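Local structure of UPF0033 domain-containing protein (Desulfitobacterium hafniense, 3HZ7) at residues A[14-22]-A[44-54]. The protein is of unknown function but contains an N-terminal SirA-like domain of the TusA family, and so probably takes part in sulfur transfer. Numbering follows the deposited sequence.
Sequences PVIRAKKAL and NLQKMAEGMGY
The helical segments 14-22 and 44-52 run in the same general direction, their axes 9.7 Å apart at closest approach and inclined at 31°, with Val15 and Leu45 nearest in the backbone. Selenomethionine Met48 is a knob that enters a hole formed by Val15, Ala18, Lys19 and Leu22. Its CG lies anti to the backbone N (chi1 176°), and bends at chi2 and chi3 bring Met48 CE to 3.6 Å from Ala18 CB and Met48 SE to 4.0 Å from Leu22 CD1. Val15 splits its two methyls: CG1 passes Met48 CB and CG, the side chains running in opposite directions, and Val15 CG2 packs 3.6 Å from Asn44 CB, crossing that side chain at about a right angle. This helix pair covers one face of the four-stranded mixed sheet in the two-layer alpha/beta fold of TusA-like proteins. On the sheet side, Leu45 CD2 presses tightly against Ala18 CB at 3.5 Å, and both residues rest on strand 31-36. Farther from the sheet, selenomethionine Met52 SE touches Lys19 CG at 4.1 Å, where the two side chains pass at a slant. A Schellman motif at Gly53 closes helix 39-52 and leads into Tyr54, whose CE2 approaches Leu22 CB at 4.2 Å.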
loop_
_atom_site.group_PDB
_atom_site.type_symbol
_atom_site.label_atom_id
_atom_site.label_comp_id
_atom_site.label_asym_id
_atom_site.label_seq_id
_atom_site.Cartn_x
_atom_site.Cartn_y
_atom_site.Cartn_z
ATOM N N PRO A 14 8.768 0.389 -0.051
ATOM C CA PRO A 14 7.364 -0.065 0.007
ATOM C C PRO A 14 6.472 0.736 -0.893
ATOM O O PRO A 14 5.666 0.137 -1.613
ATOM C CB PRO A 14 6.975 0.071 1.496
ATOM C CG PRO A 14 8.354 -0.062 2.249
ATOM C CD PRO A 14 9.245 0.809 1.303
ATOM N N VAL A 15 6.639 2.063 -0.886
ATOM C CA VAL A 15 5.820 2.945 -1.685
ATOM C C VAL A 15 6.010 2.738 -3.184
ATOM O O VAL A 15 5.064 2.853 -3.941
ATOM C CB VAL A 15 6.065 4.459 -1.393
ATOM C CG1 VAL A 15 5.399 5.322 -2.507
ATOM C CG2 VAL A 15 5.442 4.854 -0.085
ATOM N N ILE A 16 7.252 2.491 -3.599
ATOM C CA ILE A 16 7.560 2.263 -4.999
ATOM C C ILE A 16 6.925 0.919 -5.465
ATOM O O ILE A 16 6.275 0.840 -6.524
ATOM C CB ILE A 16 9.108 2.258 -5.165
ATOM C CG1 ILE A 16 9.587 3.714 -5.012
ATOM C CG2 ILE A 16 9.515 1.632 -6.541
ATOM C CD1 ILE A 16 11.096 3.956 -5.027
ATOM N N ARG A 17 7.074 -0.121 -4.652
ATOM C CA ARG A 17 6.505 -1.400 -5.004
ATOM C C ARG A 17 4.976 -1.253 -5.109
ATOM O O ARG A 17 4.337 -1.758 -6.032
ATOM C CB ARG A 17 6.957 -2.434 -3.956
ATOM C CG ARG A 17 8.462 -2.818 -4.042
ATOM C CD ARG A 17 8.911 -3.914 -3.069
ATOM N NE ARG A 17 8.187 -5.154 -3.334
ATOM C CZ ARG A 17 8.113 -6.196 -2.498
ATOM N NH1 ARG A 17 8.719 -6.169 -1.303
ATOM N NH2 ARG A 17 7.425 -7.282 -2.861
ATOM N N ALA A 18 4.380 -0.509 -4.180
ATOM C CA ALA A 18 2.947 -0.299 -4.202
ATOM C C ALA A 18 2.524 0.486 -5.402
ATOM O O ALA A 18 1.528 0.143 -6.040
ATOM C CB ALA A 18 2.447 0.436 -2.882
ATOM N N LYS A 19 3.259 1.544 -5.731
ATOM C CA LYS A 19 2.851 2.350 -6.860
ATOM C C LYS A 19 2.955 1.560 -8.187
ATOM O O LYS A 19 2.089 1.675 -9.067
ATOM C CB LYS A 19 3.683 3.663 -6.929
ATOM C CG LYS A 19 3.148 4.631 -7.987
ATOM C CD LYS A 19 3.789 5.996 -7.858
ATOM C CE LYS A 19 3.434 6.893 -9.035
ATOM N NZ LYS A 19 3.820 8.309 -8.738
ATOM N N LYS A 20 4.001 0.768 -8.322
ATOM C CA LYS A 20 4.204 -0.063 -9.517
ATOM C C LYS A 20 3.028 -1.037 -9.613
ATOM O O LYS A 20 2.466 -1.260 -10.679
ATOM C CB LYS A 20 5.471 -0.904 -9.395
ATOM C CG LYS A 20 6.765 -0.124 -9.314
ATOM C CD LYS A 20 7.974 -1.051 -9.429
ATOM C CE LYS A 20 7.882 -1.971 -10.629
ATOM N NZ LYS A 20 9.235 -2.390 -11.098
ATOM N N ALA A 21 2.663 -1.643 -8.501
ATOM C CA ALA A 21 1.532 -2.575 -8.565
ATOM C C ALA A 21 0.224 -1.886 -8.945
ATOM O O ALA A 21 -0.618 -2.487 -9.694
ATOM C CB ALA A 21 1.361 -3.335 -7.230
ATOM N N LEU A 22 0.008 -0.659 -8.442
ATOM C CA LEU A 22 -1.230 0.062 -8.767
ATOM C C LEU A 22 -1.268 0.526 -10.228
ATOM O O LEU A 22 -2.276 0.400 -10.896
ATOM C CB LEU A 22 -1.429 1.248 -7.827
ATOM C CG LEU A 22 -1.818 0.842 -6.403
ATOM C CD1 LEU A 22 -1.371 1.901 -5.374
ATOM C CD2 LEU A 22 -3.321 0.580 -6.386
ATOM N N ASN A 44 3.555 7.365 4.233
ATOM C CA ASN A 44 4.011 7.576 2.865
ATOM C C ASN A 44 3.078 6.871 1.877
ATOM O O ASN A 44 2.709 7.429 0.843
ATOM C CB ASN A 44 5.470 7.098 2.714
ATOM C CG ASN A 44 6.419 8.033 3.406
ATOM O OD1 ASN A 44 6.057 9.187 3.661
ATOM N ND2 ASN A 44 7.634 7.565 3.717
ATOM N N LEU A 45 2.691 5.654 2.226
ATOM C CA LEU A 45 1.752 4.901 1.378
ATOM C C LEU A 45 0.415 5.626 1.244
ATOM O O LEU A 45 -0.125 5.670 0.138
ATOM C CB LEU A 45 1.564 3.474 1.935
ATOM C CG LEU A 45 2.731 2.504 1.679
ATOM C CD1 LEU A 45 2.595 1.297 2.650
ATOM C CD2 LEU A 45 2.728 2.047 0.210
ATOM N N GLN A 46 -0.127 6.210 2.337
ATOM C CA GLN A 46 -1.410 6.929 2.220
ATOM C C GLN A 46 -1.319 8.236 1.432
ATOM O O GLN A 46 -2.222 8.594 0.651
ATOM C CB GLN A 46 -2.036 7.202 3.598
ATOM C CG GLN A 46 -2.464 5.924 4.297
ATOM C CD GLN A 46 -3.519 6.132 5.353
ATOM O OE1 GLN A 46 -3.311 6.842 6.344
ATOM N NE2 GLN A 46 -4.668 5.481 5.149
ATOM N N LYS A 47 -0.220 8.950 1.604
ATOM C CA LYS A 47 -0.030 10.219 0.848
ATOM C C LYS A 47 0.051 9.911 -0.654
ATOM O O LYS A 47 -0.498 10.650 -1.499
ATOM C CB LYS A 47 1.256 10.931 1.304
ATOM C CG LYS A 47 1.305 11.203 2.857
ATOM C CD LYS A 47 1.814 12.606 3.156
ATOM C CE LYS A 47 1.990 12.905 4.644
ATOM N NZ LYS A 47 3.073 12.080 5.279
HETATM N N MSE A 48 0.716 8.803 -0.995
HETATM C CA MSE A 48 0.824 8.391 -2.406
HETATM C C MSE A 48 -0.534 7.988 -2.895
HETATM O O MSE A 48 -0.922 8.316 -4.028
HETATM C CB MSE A 48 1.826 7.224 -2.549
HETATM C CG MSE A 48 1.941 6.658 -3.966
HETATM SE SE MSE A 48 0.619 5.219 -4.423
HETATM C CE MSE A 48 1.402 3.868 -3.297
ATOM N N ALA A 49 -1.302 7.285 -2.048
ATOM C CA ALA A 49 -2.645 6.860 -2.486
ATOM C C ALA A 49 -3.550 8.102 -2.714
ATOM O O ALA A 49 -4.268 8.198 -3.721
ATOM C CB ALA A 49 -3.289 5.921 -1.422
ATOM N N GLU A 50 -3.544 9.034 -1.760
ATOM C CA GLU A 50 -4.382 10.220 -1.930
ATOM C C GLU A 50 -3.870 10.920 -3.177
ATOM O O GLU A 50 -4.659 11.258 -4.062
ATOM C CB GLU A 50 -4.334 11.147 -0.696
ATOM C CG GLU A 50 -3.038 11.893 -0.475
ATOM C CD GLU A 50 -3.183 13.048 0.523
ATOM O OE1 GLU A 50 -3.951 13.996 0.224
ATOM O OE2 GLU A 50 -2.534 13.015 1.598
ATOM N N GLY A 51 -2.548 11.121 -3.255
ATOM C CA GLY A 51 -1.970 11.724 -4.444
ATOM C C GLY A 51 -2.579 11.132 -5.712
ATOM O O GLY A 51 -3.038 11.881 -6.578
HETATM N N MSE A 52 -2.631 9.806 -5.831
HETATM C CA MSE A 52 -3.221 9.178 -7.016
HETATM C C MSE A 52 -4.756 9.173 -7.054
HETATM O O MSE A 52 -5.353 8.754 -8.047
HETATM C CB MSE A 52 -2.748 7.729 -7.168
HETATM C CG MSE A 52 -1.244 7.513 -7.329
HETATM SE SE MSE A 52 -0.829 5.601 -7.621
HETATM C CE MSE A 52 -1.275 5.440 -9.523
ATOM N N GLY A 53 -5.415 9.627 -5.999
ATOM C CA GLY A 53 -6.865 9.617 -6.035
ATOM C C GLY A 53 -7.452 8.239 -5.732
ATOM O O GLY A 53 -8.495 7.855 -6.266
ATOM N N TYR A 54 -6.784 7.509 -4.846
ATOM C CA TYR A 54 -7.243 6.190 -4.491
ATOM C C TYR A 54 -7.663 6.215 -3.049
ATOM O O TYR A 54 -7.121 6.994 -2.266
ATOM C CB TYR A 54 -6.104 5.156 -4.670
ATOM C CG TYR A 54 -5.722 4.926 -6.118
ATOM C CD1 TYR A 54 -6.691 4.889 -7.115
ATOM C CD2 TYR A 54 -4.409 4.747 -6.483
ATOM C CE1 TYR A 54 -6.353 4.671 -8.446
ATOM C CE2 TYR A 54 -4.057 4.521 -7.822
ATOM C CZ TYR A 54 -5.030 4.490 -8.785
ATOM O OH TYR A 54 -4.680 4.243 -10.089
#